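Local coordinates for protein carbohydrate kinase, pfkB family (Enterococcus faecalis, PDB 3KTN) that probably phosphorylates 2-keto-3-deoxygluconate or a related sugar acid, as a kinase of the pfkB (ribokinase) family, and binds magnesium, at residues Ala6-Val11 with Tyr121-Phe126; Ile152-Ala157 with Leu191-Ile196; Gly254-Gln259 with Trp294-Ala299. All coordinates share one frame; numbering follows the deposited sequence.

Contact 1: Ala6-Val11 with Tyr121-Phe126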
# COMPACT_ATOMS: atom_id res chain seq x y z
N ALA A 6 33.23 -16.26 -1.99
CA ALA A 6 32.83 -15.73 -0.69
C ALA A 6 33.16 -14.24 -0.70
O ALA A 6 33.95 -13.77 -1.52
CB ALA A 6 33.60 -16.43 0.43
N ALA A 7 32.54 -13.50 0.21
CA ALA A 7 32.80 -12.07 0.31
C ALA A 7 32.83 -11.71 1.78
O ALA A 7 32.05 -12.24 2.57
CB ALA A 7 31.72 -11.27 -0.40
N PHE A 8 33.75 -10.83 2.15
CA PHE A 8 33.88 -10.38 3.52
C PHE A 8 33.35 -8.96 3.49
O PHE A 8 33.95 -8.09 2.86
CB PHE A 8 35.34 -10.38 3.97
CG PHE A 8 35.55 -9.85 5.36
CD1 PHE A 8 35.09 -10.56 6.46
CD2 PHE A 8 36.19 -8.64 5.56
CE1 PHE A 8 35.26 -10.05 7.76
CE2 PHE A 8 36.37 -8.12 6.85
CZ PHE A 8 35.90 -8.83 7.95
N GLY A 9 32.24 -8.72 4.17
CA GLY A 9 31.68 -7.39 4.14
C GLY A 9 30.57 -7.05 5.11
O GLY A 9 30.32 -7.76 6.08
N GLU A 10 29.90 -5.96 4.78
CA GLU A 10 28.84 -5.40 5.59
C GLU A 10 27.42 -5.54 5.02
O GLU A 10 27.21 -5.49 3.81
CB GLU A 10 29.16 -3.92 5.77
CG GLU A 10 28.15 -3.09 6.52
CD GLU A 10 28.31 -1.62 6.18
OE1 GLU A 10 28.23 -0.77 7.10
OE2 GLU A 10 28.52 -1.31 4.99
N VAL A 11 26.47 -5.74 5.93
CA VAL A 11 25.05 -5.83 5.56
C VAL A 11 24.44 -4.55 6.11
O VAL A 11 24.67 -4.20 7.27
CB VAL A 11 24.32 -7.00 6.25
CG1 VAL A 11 22.82 -6.85 6.05
CG2 VAL A 11 24.79 -8.33 5.68
N TYR A 121 36.34 -14.46 13.49
CA TYR A 121 36.12 -15.22 12.26
C TYR A 121 37.09 -16.39 12.08
O TYR A 121 38.29 -16.24 12.29
CB TYR A 121 36.26 -14.30 11.04
CG TYR A 121 35.31 -13.12 11.01
CD1 TYR A 121 34.01 -13.25 10.50
CD2 TYR A 121 35.72 -11.87 11.46
CE1 TYR A 121 33.15 -12.14 10.44
CE2 TYR A 121 34.88 -10.77 11.41
CZ TYR A 121 33.60 -10.90 10.89
OH TYR A 121 32.80 -9.79 10.84
N ASP A 122 36.56 -17.53 11.66
CA ASP A 122 37.41 -18.70 11.42
C ASP A 122 37.80 -18.69 9.95
O ASP A 122 37.36 -19.56 9.19
CB ASP A 122 36.65 -19.98 11.75
CG ASP A 122 37.58 -21.19 11.84
OD1 ASP A 122 38.50 -21.31 11.01
OD2 ASP A 122 37.38 -22.02 12.76
N PHE A 123 38.62 -17.73 9.56
CA PHE A 123 39.06 -17.60 8.17
C PHE A 123 39.68 -18.86 7.60
O PHE A 123 39.48 -19.19 6.43
CB PHE A 123 40.03 -16.43 8.02
CG PHE A 123 39.42 -15.08 8.28
CD1 PHE A 123 38.21 -14.72 7.69
CD2 PHE A 123 40.05 -14.16 9.11
CE1 PHE A 123 37.65 -13.46 7.91
CE2 PHE A 123 39.50 -12.90 9.33
CZ PHE A 123 38.29 -12.55 8.73
N GLU A 124 40.44 -19.57 8.43
CA GLU A 124 41.09 -20.81 8.00
C GLU A 124 40.05 -21.78 7.45
O GLU A 124 40.19 -22.29 6.34
CB GLU A 124 41.81 -21.46 9.19
CG GLU A 124 42.92 -20.63 9.81
CD GLU A 124 44.27 -20.89 9.18
OE1 GLU A 124 44.69 -22.06 9.14
OE2 GLU A 124 44.92 -19.92 8.73
N ALA A 125 39.01 -22.03 8.25
CA ALA A 125 37.95 -22.94 7.86
C ALA A 125 37.18 -22.48 6.62
O ALA A 125 36.79 -23.30 5.78
CB ALA A 125 36.98 -23.13 9.02
N PHE A 126 36.96 -21.17 6.50
CA PHE A 126 36.21 -20.64 5.37
C PHE A 126 37.01 -20.76 4.08
O PHE A 126 36.50 -21.29 3.08
CB PHE A 126 35.86 -19.17 5.59
CG PHE A 126 35.21 -18.89 6.91
CD1 PHE A 126 34.46 -19.87 7.56
CD2 PHE A 126 35.33 -17.63 7.50
CE1 PHE A 126 33.84 -19.60 8.78
CE2 PHE A 126 34.71 -17.36 8.72
CZ PHE A 126 33.97 -18.35 9.37

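Contact 2: Ile152-Ala157 with Leu191-Ile196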
# COMPACT_ATOMS: atom_id res chain seq x y z
N ILE A 152 44.02 -9.31 7.46
CA ILE A 152 44.38 -10.67 7.84
C ILE A 152 43.78 -11.68 6.87
O ILE A 152 44.43 -12.65 6.48
CB ILE A 152 43.89 -10.99 9.27
CG1 ILE A 152 44.78 -10.25 10.28
CG2 ILE A 152 43.88 -12.49 9.51
CD1 ILE A 152 44.34 -10.42 11.73
N LEU A 153 42.53 -11.45 6.47
CA LEU A 153 41.87 -12.35 5.53
C LEU A 153 42.57 -12.38 4.18
O LEU A 153 42.72 -13.44 3.58
CB LEU A 153 40.41 -11.94 5.34
CG LEU A 153 39.63 -12.69 4.25
CD1 LEU A 153 39.72 -14.19 4.47
CD2 LEU A 153 38.18 -12.22 4.27
N ALA A 154 42.98 -11.21 3.71
CA ALA A 154 43.67 -11.11 2.42
C ALA A 154 44.99 -11.88 2.48
O ALA A 154 45.29 -12.68 1.59
CB ALA A 154 43.92 -9.65 2.08
N GLN A 155 45.77 -11.64 3.53
CA GLN A 155 47.05 -12.32 3.72
C GLN A 155 46.83 -13.83 3.73
O GLN A 155 47.52 -14.57 3.04
CB GLN A 155 47.69 -11.90 5.04
CG GLN A 155 48.25 -10.49 5.04
CD GLN A 155 48.44 -9.95 6.44
OE1 GLN A 155 48.79 -10.69 7.36
NE2 GLN A 155 48.24 -8.65 6.61
N LYS A 156 45.84 -14.26 4.51
CA LYS A 156 45.52 -15.68 4.61
C LYS A 156 45.09 -16.24 3.25
O LYS A 156 45.60 -17.27 2.81
CB LYS A 156 44.41 -15.89 5.64
CG LYS A 156 44.81 -16.78 6.80
CD LYS A 156 44.40 -16.19 8.14
CE LYS A 156 44.80 -17.10 9.28
NZ LYS A 156 44.55 -16.49 10.62
N ALA A 157 44.16 -15.55 2.59
CA ALA A 157 43.67 -15.99 1.28
C ALA A 157 44.85 -16.19 0.34
O ALA A 157 44.88 -17.14 -0.44
CB ALA A 157 42.71 -14.95 0.71
N LEU A 191 46.40 -4.03 -1.21
CA LEU A 191 46.64 -4.19 -2.64
C LEU A 191 47.67 -5.25 -3.03
O LEU A 191 47.51 -5.93 -4.05
CB LEU A 191 47.01 -2.83 -3.26
CG LEU A 191 45.78 -1.93 -3.45
CD1 LEU A 191 46.20 -0.50 -3.77
CD2 LEU A 191 44.93 -2.51 -4.57
N PRO A 192 48.75 -5.40 -2.24
CA PRO A 192 49.76 -6.41 -2.58
C PRO A 192 49.22 -7.84 -2.60
O PRO A 192 49.84 -8.75 -3.16
CB PRO A 192 50.82 -6.22 -1.50
CG PRO A 192 50.74 -4.75 -1.22
CD PRO A 192 49.24 -4.52 -1.17
N TYR A 193 48.05 -8.05 -2.00
CA TYR A 193 47.44 -9.38 -1.93
C TYR A 193 46.29 -9.62 -2.91
O TYR A 193 45.79 -10.74 -3.00
CB TYR A 193 46.93 -9.63 -0.51
CG TYR A 193 48.02 -9.58 0.53
CD1 TYR A 193 48.90 -10.66 0.68
CD2 TYR A 193 48.20 -8.46 1.34
CE1 TYR A 193 49.92 -10.62 1.63
CE2 TYR A 193 49.22 -8.41 2.28
CZ TYR A 193 50.08 -9.49 2.42
OH TYR A 193 51.08 -9.45 3.35
N CYS A 194 45.89 -8.59 -3.64
CA CYS A 194 44.77 -8.70 -4.58
C CYS A 194 45.13 -9.18 -5.97
O CYS A 194 46.23 -8.93 -6.47
CB CYS A 194 44.06 -7.35 -4.69
SG CYS A 194 43.58 -6.65 -3.11
N ASP A 195 44.19 -9.88 -6.60
CA ASP A 195 44.35 -10.39 -7.95
C ASP A 195 43.43 -9.62 -8.90
O ASP A 195 43.82 -9.27 -10.01
CB ASP A 195 44.00 -11.88 -7.99
CG ASP A 195 44.92 -12.73 -7.14
OD1 ASP A 195 46.14 -12.74 -7.42
OD2 ASP A 195 44.44 -13.38 -6.19
N ILE A 196 42.21 -9.37 -8.45
CA ILE A 196 41.22 -8.64 -9.26
C ILE A 196 40.78 -7.40 -8.49
O ILE A 196 40.31 -7.50 -7.36
CB ILE A 196 40.00 -9.52 -9.56
CG1 ILE A 196 40.45 -10.80 -10.26
CG2 ILE A 196 39.00 -8.76 -10.44
CD1 ILE A 196 39.34 -11.78 -10.55

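Contact 3: Gly254-Gln259 with Trp294-Ala299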
# COMPACT_ATOMS: atom_id res chain seq x y z
N GLY A 254 32.17 0.15 -19.93
CA GLY A 254 33.02 -0.59 -19.03
C GLY A 254 34.40 -0.84 -19.61
O GLY A 254 34.56 -0.94 -20.83
N TYR A 255 35.40 -0.94 -18.74
CA TYR A 255 36.76 -1.21 -19.19
C TYR A 255 37.37 -2.29 -18.32
O TYR A 255 37.05 -2.42 -17.14
CB TYR A 255 37.62 0.06 -19.14
CG TYR A 255 37.60 0.76 -17.81
CD1 TYR A 255 38.28 0.24 -16.71
CD2 TYR A 255 36.87 1.94 -17.64
CE1 TYR A 255 38.22 0.86 -15.47
CE2 TYR A 255 36.81 2.57 -16.40
CZ TYR A 255 37.49 2.02 -15.32
OH TYR A 255 37.42 2.63 -14.10
N LEU A 256 38.25 -3.09 -18.93
CA LEU A 256 38.92 -4.19 -18.25
C LEU A 256 40.38 -4.23 -18.68
O LEU A 256 40.69 -4.42 -19.86
CB LEU A 256 38.22 -5.51 -18.60
CG LEU A 256 38.83 -6.83 -18.13
CD1 LEU A 256 39.00 -6.85 -16.62
CD2 LEU A 256 37.93 -7.97 -18.60
N TYR A 257 41.29 -4.04 -17.72
CA TYR A 257 42.73 -4.04 -18.00
C TYR A 257 43.46 -5.22 -17.37
O TYR A 257 43.03 -5.80 -16.38
CB TYR A 257 43.39 -2.78 -17.43
CG TYR A 257 43.03 -1.46 -18.07
CD1 TYR A 257 43.80 -0.93 -19.10
CD2 TYR A 257 41.95 -0.72 -17.59
CE1 TYR A 257 43.50 0.33 -19.64
CE2 TYR A 257 41.65 0.53 -18.12
CZ TYR A 257 42.42 1.05 -19.14
OH TYR A 257 42.12 2.29 -19.65
N THR A 258 44.59 -5.55 -17.99
CA THR A 258 45.49 -6.58 -17.50
C THR A 258 46.80 -5.80 -17.58
O THR A 258 46.81 -4.65 -18.02
CB THR A 258 45.59 -7.80 -18.42
OG1 THR A 258 46.11 -7.40 -19.69
CG2 THR A 258 44.22 -8.44 -18.61
N GLN A 259 47.90 -6.40 -17.16
CA GLN A 259 49.16 -5.68 -17.24
C GLN A 259 49.58 -5.47 -18.69
O GLN A 259 50.31 -4.53 -19.00
CB GLN A 259 50.25 -6.42 -16.46
CG GLN A 259 50.07 -6.32 -14.95
CD GLN A 259 51.13 -7.07 -14.17
OE1 GLN A 259 52.33 -6.83 -14.34
NE2 GLN A 259 50.70 -7.96 -13.29
N TRP A 294 36.30 -16.29 -19.77
CA TRP A 294 35.87 -15.61 -20.99
C TRP A 294 36.96 -14.66 -21.44
O TRP A 294 37.84 -14.30 -20.66
CB TRP A 294 34.60 -14.79 -20.74
CG TRP A 294 33.32 -15.55 -20.73
CD1 TRP A 294 33.13 -16.86 -21.08
CD2 TRP A 294 32.03 -15.04 -20.38
NE1 TRP A 294 31.80 -17.19 -20.98
CE2 TRP A 294 31.10 -16.08 -20.56
CE3 TRP A 294 31.56 -13.79 -19.95
CZ2 TRP A 294 29.73 -15.93 -20.31
CZ3 TRP A 294 30.20 -13.63 -19.70
CH2 TRP A 294 29.30 -14.69 -19.89
N SER A 295 36.90 -14.23 -22.69
CA SER A 295 37.88 -13.29 -23.20
C SER A 295 37.58 -11.96 -22.52
O SER A 295 36.49 -11.78 -21.97
CB SER A 295 37.74 -13.13 -24.72
OG SER A 295 36.49 -12.57 -25.05
N LEU A 296 38.53 -11.04 -22.56
CA LEU A 296 38.33 -9.73 -21.94
C LEU A 296 37.19 -8.99 -22.61
O LEU A 296 36.45 -8.26 -21.96
CB LEU A 296 39.61 -8.90 -22.03
CG LEU A 296 40.88 -9.47 -21.37
CD1 LEU A 296 42.00 -8.45 -21.50
CD2 LEU A 296 40.62 -9.77 -19.90
N GLU A 297 37.06 -9.17 -23.92
CA GLU A 297 36.01 -8.51 -24.68
C GLU A 297 34.62 -9.00 -24.28
O GLU A 297 33.71 -8.22 -24.06
CB GLU A 297 36.21 -8.73 -26.18
CG GLU A 297 35.02 -8.29 -27.02
CD GLU A 297 35.22 -8.53 -28.50
OE1 GLU A 297 35.55 -9.67 -28.88
OE2 GLU A 297 35.03 -7.57 -29.29
N LYS A 298 34.48 -10.32 -24.18
CA LYS A 298 33.21 -10.94 -23.82
C LYS A 298 32.80 -10.57 -22.40
O LYS A 298 31.63 -10.30 -22.13
CB LYS A 298 33.32 -12.45 -23.96
CG LYS A 298 32.02 -13.22 -23.80
CD LYS A 298 32.27 -14.72 -23.97
CE LYS A 298 30.98 -15.51 -23.91
NZ LYS A 298 30.02 -15.09 -24.96
N ALA A 299 33.78 -10.55 -21.49
CA ALA A 299 33.53 -10.22 -20.10
C ALA A 299 33.11 -8.77 -19.90
O ALA A 299 32.16 -8.49 -19.16
CB ALA A 299 34.77 -10.52 -19.27

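Contact 1: Ala6-Val11 with Tyr121-Phe126
Phe8 points the edge of its ring at one face of Tyr121. CE1 of Phe8 does the touching, 3.6 Å from CZ of Tyr121 and displaced toward the rim of the tyrosine ring. The two planes stand at 82°, so this is a T-shaped pair. Phe123 adds a second, offset edge-to-face pair and turns its own edge to Phe8. CZ of Phe123 lies 4.0 Å from CE1 of Phe8, and the ring centroids are 5.8 Å apart. The same corner of the Phe8 ring thus meets both partners. CG of Phe8 is anti to the backbone N (chi1 177°), which carries the ring off strand 4-8 toward helix 123-127. The three rings form a buried aromatic cluster on one side of the mixed sheet of this ribokinase-like fold. Tyr121 and Phe123 also touch directly, with CB of Tyr121 over a face of the Phe123 ring. Between them, Asp122 N-caps the helix. Its OD1 accepts from Ala125 N at 2.9 Å, from above the carboxylate plane. Further out, Tyr121 OH is hydrogen-bonded to Ser116 OG, and Lys56 makes a cation-pi contact with the tyrosine ring. Ala149 and Ala150 of helix 144-159 pack on Phe8.

Contact 2: Ile152-Ala157 with Leu191-Ile196
Gln155 lays its aliphatic chain over one face of the Tyr193 ring. The closest atom is CG of Gln155, 3.3 Å from CZ of Tyr193. CG stands 3.8 Å from the ring centroid and 29° off the ring normal, which makes this a CH-pi contact. It sits toward the hydroxyl end of the ring, with CG of Gln155 3.5 Å from OH of Tyr193. CA of Gln155 comes over the same face nearer the rim, 3.9 Å from CE1 of Tyr193. The ring therefore lies against the backbone of the helix as well as against the side chain. Beyond CG the glutamine chain is extended, and its amide plane is turned 37° from the ring plane. The amide is neither stacked flat on the ring nor set upright on it. No hydrogen bond joins the two segments.

At the root of the tyrosine the packing is simpler. CB of Ala154 points toward the other segment and meets CB of Tyr193 at 4.0 Å. CG of Tyr193 is anti to its carbonyl carbon (chi1 -61°), and this turn brings the ring up alongside the helix. Ala154 is buried, whereas Gln155 is exposed, so the contact runs from the interior out to the surface.

Tyr193 belongs to the short 3-10 segment after helix 177-190. Helices 144-159 and 177-190 lie in successive beta-alpha-beta crossovers of the ribokinase-like fold, joining strands 132-135, 163-167 and 196-198. The contact packs the first against the segment that follows the second. On the sheet, Ala154 touches Ile135, and Ala157 touches Val133 and Val164.

Contact 3: Gly254-Gln259 with Trp294-Ala299
Leu256 and Leu296 meet through their methyl groups, with CD2 of Leu256 only 3.5 Å from CD2 of Leu296. That is tighter than a usual carbon-carbon contact. The two side chains cross at about a right angle. CD2 of Leu256 also reaches the first turn of the helix, 3.9 Å from CB of Leu296 and 4.1 Å from CB of Ala299. Leu256 and Ala299 are both buried. Trp237 and Ala239 of strand 237-245 also pack on Leu256.

CD1 of Leu296 makes the nearest approach on the less buried side. It lies 3.6 Å from CG2 of Thr258, and both residues are partly exposed. With OG1 at chi1 62°, CG2 of Thr258 is anti to the carbonyl carbon and faces Leu296. OG1 makes a weak hydrogen bond to Asn260 N. Toward solvent, exposed Ser295 N-caps helix 296-310. Its OG accepts from Lys298 N at 3.1 Å, with an N-H...O angle of 162°. CE of Lys298 lies over a face of the Trp294 ring.

No hydrogen bond or salt bridge crosses between the segments. The contact between them is apolar packing, mostly of methyl groups, so the fit probably rests on shape and burial of apolar surface.

In the fold
The contacts follow one another along the chain, each closing before the next opens. Contacts 1 and 2 are neighbours, with centres about 13 Å apart. They touch through helix 144-159, where Leu153 packs against Phe8 and Phe123. Contact 3 is more remote. Its centre is about 27 Å from that of contact 1, and about 21 Å from that of contact 2. All three reach the nine-stranded mixed sheet. Strand 4-8 is an inner strand of the parallel part. Contact 2 runs into the sheet through strand 196-198. Strand 250-257 is next to the edge strand 262-269 in the antiparallel part. All three lie away from the magnesium site at Asp274 and Ile276, consistent with a structural role.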